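Side-chain contacts in putative N-acetylmuramoyl-L-alanine amidase (Enterococcus phage phiM1EF22, PDB 7D55), which probably binds the enterococcal cell wall as the tetrameric cell-binding domain of a phage endolysin, carrying the lytic amidase to its target: residues R34-H38 and P39-K43; I45-I48 and Y49-N52; A69-Y72 and N73-E76. All coordinates share one frame; numbering follows the deposited sequence.

Interaction 1 (R34-H38 and P39-K43); sequences RRVSH and PDEMK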
loop_
_atom_site.group_PDB
_atom_site.type_symbol
_atom_site.label_atom_id
_atom_site.label_comp_id
_atom_site.label_asym_id
_atom_site.label_seq_id
_atom_site.Cartn_x
_atom_site.Cartn_y
_atom_site.Cartn_z
ATOM N N ARG A 34 -9.786 -6.665 4.923
ATOM C CA ARG A 34 -11.012 -5.940 5.205
ATOM C C ARG A 34 -12.197 -6.761 4.735
ATOM O O ARG A 34 -12.127 -7.429 3.698
ATOM C CB ARG A 34 -11.018 -4.602 4.474
ATOM C CG ARG A 34 -12.059 -3.659 4.996
ATOM C CD ARG A 34 -12.015 -2.322 4.261
ATOM N NE ARG A 34 -10.804 -1.546 4.528
ATOM C CZ ARG A 34 -10.639 -0.735 5.578
ATOM N NH1 ARG A 34 -11.591 -0.617 6.496
ATOM N NH2 ARG A 34 -9.515 -0.051 5.721
ATOM N N ARG A 35 -13.283 -6.706 5.499
ATOM C CA ARG A 35 -14.466 -7.478 5.150
ATOM C C ARG A 35 -15.159 -6.905 3.921
ATOM O O ARG A 35 -15.292 -5.685 3.771
ATOM C CB ARG A 35 -15.451 -7.517 6.310
ATOM C CG ARG A 35 -16.647 -8.404 6.004
ATOM C CD ARG A 35 -17.703 -8.310 7.058
ATOM N NE ARG A 35 -18.841 -9.138 6.687
ATOM C CZ ARG A 35 -19.974 -9.202 7.369
ATOM N NH1 ARG A 35 -20.128 -8.476 8.474
ATOM N NH2 ARG A 35 -20.950 -9.989 6.943
ATOM N N VAL A 36 -15.607 -7.807 3.046
ATOM C CA VAL A 36 -16.396 -7.488 1.862
ATOM C C VAL A 36 -17.797 -8.011 2.137
ATOM O O VAL A 36 -17.974 -9.211 2.383
ATOM C CB VAL A 36 -15.800 -8.174 0.620
ATOM C CG1 VAL A 36 -16.638 -7.892 -0.612
ATOM C CG2 VAL A 36 -14.353 -7.734 0.403
ATOM N N SER A 37 -18.800 -7.134 2.114
ATOM C CA SER A 37 -20.120 -7.552 2.585
ATOM C C SER A 37 -21.235 -7.331 1.575
ATOM O O SER A 37 -22.411 -7.459 1.932
ATOM C CB SER A 37 -20.472 -6.890 3.917
ATOM O OG SER A 37 -20.509 -5.489 3.764
ATOM N N HIS A 38 -20.906 -7.015 0.327
ATOM C CA HIS A 38 -21.916 -6.849 -0.694
ATOM C C HIS A 38 -21.336 -7.384 -1.996
ATOM O O HIS A 38 -20.145 -7.181 -2.274
ATOM C CB HIS A 38 -22.287 -5.372 -0.856
ATOM C CG HIS A 38 -23.473 -5.149 -1.738
ATOM N ND1 HIS A 38 -23.377 -5.104 -3.110
ATOM C CD2 HIS A 38 -24.785 -4.971 -1.445
ATOM C CE1 HIS A 38 -24.577 -4.902 -3.626
ATOM N NE2 HIS A 38 -25.450 -4.818 -2.636
ATOM N N PRO A 39 -22.142 -8.073 -2.805
ATOM C CA PRO A 39 -21.610 -8.634 -4.057
ATOM C C PRO A 39 -20.969 -7.601 -4.959
ATOM O O PRO A 39 -20.012 -7.919 -5.676
ATOM C CB PRO A 39 -22.851 -9.261 -4.707
ATOM C CG PRO A 39 -23.718 -9.628 -3.539
ATOM C CD PRO A 39 -23.526 -8.507 -2.549
ATOM N N ASP A 40 -21.460 -6.362 -4.948
ATOM C CA ASP A 40 -20.896 -5.362 -5.839
ATOM C C ASP A 40 -19.584 -4.787 -5.328
ATOM O O ASP A 40 -18.830 -4.209 -6.122
ATOM C CB ASP A 40 -21.914 -4.265 -6.136
ATOM C CG ASP A 40 -22.967 -4.704 -7.136
ATOM O OD1 ASP A 40 -22.838 -5.816 -7.703
ATOM O OD2 ASP A 40 -23.927 -3.939 -7.354
ATOM N N GLU A 41 -19.293 -4.933 -4.031
ATOM C CA GLU A 41 -17.953 -4.636 -3.535
ATOM C C GLU A 41 -16.946 -5.613 -4.115
ATOM O O GLU A 41 -15.846 -5.225 -4.530
ATOM C CB GLU A 41 -17.918 -4.710 -2.009
ATOM C CG GLU A 41 -18.589 -3.551 -1.331
ATOM C CD GLU A 41 -18.866 -3.806 0.140
ATOM O OE1 GLU A 41 -19.832 -3.209 0.659
ATOM O OE2 GLU A 41 -18.124 -4.588 0.777
ATOM N N MET A 42 -17.295 -6.900 -4.116
ATOM C CA MET A 42 -16.434 -7.892 -4.739
ATOM C C MET A 42 -16.255 -7.597 -6.221
ATOM O O MET A 42 -15.134 -7.656 -6.745
ATOM C CB MET A 42 -17.036 -9.285 -4.530
ATOM C CG MET A 42 -16.058 -10.414 -4.684
ATOM S SD MET A 42 -16.763 -11.966 -4.095
ATOM C CE MET A 42 -15.578 -13.147 -4.734
ATOM N N LYS A 43 -17.345 -7.236 -6.903
ATOM C CA LYS A 43 -17.271 -7.003 -8.340
ATOM C C LYS A 43 -16.377 -5.808 -8.665
ATOM O O LYS A 43 -15.607 -5.848 -9.630
ATOM C CB LYS A 43 -18.677 -6.797 -8.908
ATOM C CG LYS A 43 -18.704 -6.664 -10.423
ATOM C CD LYS A 43 -18.412 -8.002 -11.085
ATOM C CE LYS A 43 -19.081 -8.112 -12.443
ATOM N NZ LYS A 43 -18.629 -9.342 -13.162
HETATM O O HOH W 1 -17.698 -4.168 3.392
#
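H38 caps the N-terminus of helix 39-53 through its own ring, in a local contact at the turn where strand 33-36 of the mixed sheet hands over to that helix. At this N-cap the acceptor is imidazole nitrogen ND1, which takes the backbone N-H of D40 at 2.9 Å, nearly straight at 162° though 21° out of the ring plane. The same bond identifies ND1 as an acceptor, so it carries no proton here. CG of H38 stands anti to the backbone N (chi1 -171°), which folds the ring back beside D40, the two side chains pointing the same way. The side chain of P39, the first helical residue, crosses that of H38 at about a right angle and lays its CD over one face of the ring, 3.6 Å from the centroid, a CH-pi contact. H38 O receives weak bonds from the N-H groups of E41 and M42.

A second link ties the helix back to S37, in the connection that follows the strand. The extended chain of E41 reaches past V36 in the opposite direction and its OE2 accepts the backbone N-H of S37 at 3.0 Å, from above the carboxylate plane. V36 CG1 packs 3.7 Å from E41 CB. On the second subunit, R74 lies against H38 and T77 against E41. A water completes the link, donating to E41 OE2 at 2.7 Å and to R35 O while accepting from S37 OG.

Interaction 2 (I45-I48 and Y49-N52); sequences IEDI and YRKN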
loop_
_atom_site.group_PDB
_atom_site.type_symbol
_atom_site.label_atom_id
_atom_site.label_comp_id
_atom_site.label_asym_id
_atom_site.label_seq_id
_atom_site.Cartn_x
_atom_site.Cartn_y
_atom_site.Cartn_z
ATOM N N ILE A 45 -13.848 -4.659 -6.952
ATOM C CA ILE A 45 -12.465 -5.081 -6.729
ATOM C C ILE A 45 -11.968 -5.893 -7.919
ATOM O O ILE A 45 -10.857 -5.676 -8.427
ATOM C CB ILE A 45 -12.360 -5.900 -5.430
ATOM C CG1 ILE A 45 -12.583 -5.018 -4.199
ATOM C CG2 ILE A 45 -11.003 -6.615 -5.347
ATOM C CD1 ILE A 45 -12.836 -5.834 -2.938
ATOM N N GLU A 46 -12.777 -6.866 -8.361
ATOM C CA GLU A 46 -12.388 -7.714 -9.486
ATOM C C GLU A 46 -12.179 -6.891 -10.748
ATOM O O GLU A 46 -11.228 -7.127 -11.498
ATOM C CB GLU A 46 -13.445 -8.791 -9.721
ATOM C CG GLU A 46 -13.586 -9.776 -8.574
ATOM C CD GLU A 46 -14.873 -10.592 -8.650
ATOM O OE1 GLU A 46 -15.779 -10.221 -9.427
ATOM O OE2 GLU A 46 -14.986 -11.612 -7.936
ATOM N N ASP A 47 -13.045 -5.904 -10.985
ATOM C CA ASP A 47 -12.935 -5.097 -12.198
ATOM C C ASP A 47 -11.680 -4.233 -12.178
ATOM O O ASP A 47 -10.940 -4.168 -13.167
ATOM C CB ASP A 47 -14.179 -4.221 -12.346
ATOM C CG ASP A 47 -14.285 -3.581 -13.726
ATOM O OD1 ASP A 47 -14.527 -4.330 -14.697
ATOM O OD2 ASP A 47 -14.134 -2.339 -13.843
ATOM N N ILE A 48 -11.423 -3.555 -11.059
ATOM C CA ILE A 48 -10.252 -2.688 -10.979
ATOM C C ILE A 48 -8.981 -3.512 -11.082
ATOM O O ILE A 48 -8.032 -3.132 -11.778
ATOM C CB ILE A 48 -10.282 -1.848 -9.689
ATOM C CG1 ILE A 48 -11.473 -0.882 -9.697
ATOM C CG2 ILE A 48 -8.967 -1.082 -9.518
ATOM C CD1 ILE A 48 -11.755 -0.300 -8.331
ATOM N N TYR A 49 -8.939 -4.654 -10.394
ATOM C CA TYR A 49 -7.755 -5.499 -10.484
ATOM C C TYR A 49 -7.506 -5.924 -11.927
ATOM O O TYR A 49 -6.372 -5.865 -12.420
ATOM C CB TYR A 49 -7.896 -6.719 -9.572
ATOM C CG TYR A 49 -6.656 -7.583 -9.537
ATOM C CD1 TYR A 49 -6.382 -8.479 -10.560
ATOM C CD2 TYR A 49 -5.756 -7.490 -8.483
ATOM C CE1 TYR A 49 -5.247 -9.265 -10.542
ATOM C CE2 TYR A 49 -4.622 -8.278 -8.454
ATOM C CZ TYR A 49 -4.380 -9.167 -9.488
ATOM O OH TYR A 49 -3.265 -9.955 -9.477
ATOM N N ARG A 50 -8.562 -6.351 -12.620
ATOM C CA ARG A 50 -8.416 -6.792 -14.002
ATOM C C ARG A 50 -7.958 -5.652 -14.903
ATOM O O ARG A 50 -7.119 -5.853 -15.788
ATOM C CB ARG A 50 -9.727 -7.393 -14.503
ATOM C CG ARG A 50 -9.579 -8.224 -15.773
ATOM C CD ARG A 50 -10.908 -8.818 -16.196
ATOM N NE ARG A 50 -11.473 -9.659 -15.145
ATOM C CZ ARG A 50 -12.525 -9.327 -14.399
ATOM N NH1 ARG A 50 -13.131 -8.162 -14.587
ATOM N NH2 ARG A 50 -12.966 -10.162 -13.462
ATOM N N LYS A 51 -8.492 -4.447 -14.695
ATOM C CA LYS A 51 -8.070 -3.319 -15.519
ATOM C C LYS A 51 -6.596 -2.991 -15.311
ATOM O O LYS A 51 -5.912 -2.586 -16.257
ATOM C CB LYS A 51 -8.949 -2.097 -15.240
ATOM C CG LYS A 51 -10.274 -2.134 -15.988
ATOM C CD LYS A 51 -11.059 -0.848 -15.806
ATOM C CE LYS A 51 -12.239 -0.781 -16.772
ATOM N NZ LYS A 51 -13.062 -2.030 -16.761
ATOM N N ASN A 52 -6.086 -3.175 -14.091
ATOM C CA ASN A 52 -4.681 -2.899 -13.824
ATOM C C ASN A 52 -3.780 -4.000 -14.354
ATOM O O ASN A 52 -2.716 -3.719 -14.914
ATOM C CB ASN A 52 -4.472 -2.760 -12.322
ATOM C CG ASN A 52 -4.755 -1.365 -11.831
ATOM O OD1 ASN A 52 -3.882 -0.502 -11.868
ATOM N ND2 ASN A 52 -5.979 -1.127 -11.384
HETATM O O HOH W 2 -15.638 -10.014 -12.176
HETATM O O HOH W 3 -12.181 -5.563 -15.733
HETATM O O HOH W 4 -15.811 -2.088 -16.491
#
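I48 O is gripped twice by one residue: N52 brings its backbone N-H to 3.0 Å and its side-chain ND2 to 2.9 Å from that oxygen, the two donors arriving from opposite faces of the carbonyl plane. The amide's own plane contains the ND2 bond, and CG of N52, anti to the carbonyl carbon (chi1 -85°), turns the group back along I48, where ND2 also lies against CG2. The other end of the amide is used between chains, since N52 OD1 accepts from Y49 OH of the second subunit.

One residue earlier, D47 forms a salt bridge with K51, whose NZ meets D47 OD2 on its syn side at 3.1 Å. OD2 has another partner in Y60 OH of the second subunit. R50 stays just beyond salt-bridge distance of D47, and a water accepting from R50 NH1 and donating to D47 OD1 spans the gap; R50 NE pairs instead with D56. The R50 guanidinium lays one face over E46 O, while a further water links its NH2 to E46 OE1. These are i to i+4 and i to i+3 pairings, characteristic of a regular alpha-helix, here on a helix that packs against neighbouring subunits of the tetramer.

Interaction 3 (A69-Y72 and N73-E76); sequences APWY and NRLE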
loop_
_atom_site.group_PDB
_atom_site.type_symbol
_atom_site.label_atom_id
_atom_site.label_comp_id
_atom_site.label_asym_id
_atom_site.label_seq_id
_atom_site.Cartn_x
_atom_site.Cartn_y
_atom_site.Cartn_z
ATOM N N ALA A 69 -8.122 -26.146 7.232
ATOM C CA ALA A 69 -6.864 -25.587 6.729
ATOM C C ALA A 69 -6.996 -24.073 6.766
ATOM O O ALA A 69 -7.220 -23.415 5.736
ATOM C CB ALA A 69 -6.575 -26.075 5.306
ATOM N N PRO A 70 -6.912 -23.478 7.958
ATOM C CA PRO A 70 -7.260 -22.054 8.132
ATOM C C PRO A 70 -6.131 -21.099 7.757
ATOM O O PRO A 70 -5.620 -20.329 8.583
ATOM C CB PRO A 70 -7.630 -21.988 9.620
ATOM C CG PRO A 70 -6.807 -23.078 10.261
ATOM C CD PRO A 70 -6.743 -24.183 9.248
ATOM N N TRP A 71 -5.768 -21.110 6.471
ATOM C CA TRP A 71 -4.660 -20.285 6.007
ATOM C C TRP A 71 -4.943 -18.802 6.190
ATOM O O TRP A 71 -4.006 -17.998 6.292
ATOM C CB TRP A 71 -4.383 -20.603 4.543
ATOM C CG TRP A 71 -3.705 -21.911 4.376
ATOM C CD1 TRP A 71 -4.280 -23.112 4.048
ATOM C CD2 TRP A 71 -2.313 -22.167 4.559
ATOM N NE1 TRP A 71 -3.314 -24.098 3.996
ATOM C CE2 TRP A 71 -2.102 -23.539 4.307
ATOM C CE3 TRP A 71 -1.220 -21.365 4.902
ATOM C CZ2 TRP A 71 -0.845 -24.122 4.396
ATOM C CZ3 TRP A 71 0.023 -21.946 4.981
ATOM C CH2 TRP A 71 0.202 -23.311 4.734
ATOM N N TYR A 72 -6.219 -18.414 6.220
ATOM C CA TYR A 72 -6.559 -17.022 6.494
ATOM C C TYR A 72 -6.007 -16.550 7.843
ATOM O O TYR A 72 -5.709 -15.361 7.998
ATOM C CB TYR A 72 -8.067 -16.811 6.389
ATOM C CG TYR A 72 -8.891 -17.899 7.020
ATOM C CD1 TYR A 72 -9.044 -17.974 8.408
ATOM C CD2 TYR A 72 -9.515 -18.871 6.236
ATOM C CE1 TYR A 72 -9.821 -18.986 8.989
ATOM C CE2 TYR A 72 -10.272 -19.873 6.802
ATOM C CZ TYR A 72 -10.418 -19.933 8.174
ATOM O OH TYR A 72 -11.181 -20.942 8.706
ATOM N N ASN A 73 -5.847 -17.459 8.819
ATOM C CA ASN A 73 -5.212 -17.092 10.086
ATOM C C ASN A 73 -3.807 -16.560 9.848
ATOM O O ASN A 73 -3.383 -15.587 10.484
ATOM C CB ASN A 73 -5.066 -18.313 10.999
ATOM C CG ASN A 73 -6.365 -18.760 11.630
ATOM O OD1 ASN A 73 -7.373 -18.059 11.591
ATOM N ND2 ASN A 73 -6.336 -19.950 12.245
ATOM N N ARG A 74 -3.058 -17.221 8.962
ATOM C CA ARG A 74 -1.694 -16.805 8.666
ATOM C C ARG A 74 -1.675 -15.486 7.909
ATOM O O ARG A 74 -0.868 -14.598 8.217
ATOM C CB ARG A 74 -0.991 -17.885 7.845
ATOM C CG ARG A 74 -1.025 -19.272 8.477
ATOM C CD ARG A 74 -0.348 -19.282 9.836
ATOM N NE ARG A 74 -0.354 -20.612 10.432
ATOM C CZ ARG A 74 0.106 -20.889 11.648
ATOM N NH1 ARG A 74 0.602 -19.915 12.407
ATOM N NH2 ARG A 74 0.065 -22.130 12.108
ATOM N N LEU A 75 -2.554 -15.337 6.919
ATOM C CA LEU A 75 -2.583 -14.097 6.154
ATOM C C LEU A 75 -2.917 -12.914 7.051
ATOM O O LEU A 75 -2.281 -11.854 6.960
ATOM C CB LEU A 75 -3.605 -14.203 5.022
ATOM C CG LEU A 75 -3.773 -12.921 4.206
ATOM C CD1 LEU A 75 -2.410 -12.500 3.659
ATOM C CD2 LEU A 75 -4.775 -13.155 3.095
ATOM N N GLU A 76 -3.903 -13.083 7.936
ATOM C CA GLU A 76 -4.346 -12.005 8.812
ATOM C C GLU A 76 -3.339 -11.662 9.906
ATOM O O GLU A 76 -3.467 -10.603 10.530
ATOM C CB GLU A 76 -5.720 -12.343 9.390
ATOM C CG GLU A 76 -6.801 -12.414 8.321
ATOM C CD GLU A 76 -8.137 -12.942 8.837
ATOM O OE1 GLU A 76 -8.255 -13.199 10.054
ATOM O OE2 GLU A 76 -9.071 -13.098 8.018
#
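Y72 O accepts the backbone N-H of E76 at 2.9 Å and W71 O that of L75 at 3.1 Å, two i to i+4 bonds of helix 71-78. Ahead of them, P70 O takes the N-H of N73 at 2.9 Å from well above its carbonyl plane, while R74 N adds a weak bond to W71 O.

The side chain of E76 runs up alongside the Y72 carbonyl, its CG only 3.2 Å from Y72 O. Its carboxylate is then spent on the sheet and the C-terminal tail: OE1 forms salt bridges with R7 and K86, and OE2 accepts from Y5 OH. With two cations at OE1 and a hydroxyl at OE2, this buried acid would be expected to stay ionised.

Further out, N73 fits between two neighbours. Its ND2 lies 3.6 Å from P70 CB, and OD1 lies 3.6 Å from Y72 CD1, on the CD1-CE1 side of the ring, with the amide and ring planes almost perpendicular at 89°. The Y72 ring reaches this place because its CG sits between the backbone N and the carbonyl carbon (chi1 43°); P70 CA lies over one face of it, toward the rim. R74 bends at chi2 and sets its CG 4.1 Å from W71 CE3, with D40 of the third subunit packing on both residues. W65 meets the indole of W71. The whole is an inverse gamma turn centred on P70, closed by W71 N to A69 O at 2.8 Å, that leads into the short helix 71-78.

Overall arrangement
Interactions 1, 2 and 3 follow one another along the chain. The first two share helix 39-53: interaction 1 starts it from strand 33-36 and interaction 2 lies farther along it, their centres 13 Å apart and in touch where V36 CG2 packs on I45 CD1 at 4.1 Å. Interaction 3 belongs to the separate helix 71-78, on the opposite side of the chain's centre, 19 Å from interaction 1 and 24 Å from interaction 2 between centres. The two helices nevertheless meet between subunits, since D40 and I48 of a neighbouring copy pack on residues of 71-76. Both helices therefore take part in holding the tetramer together.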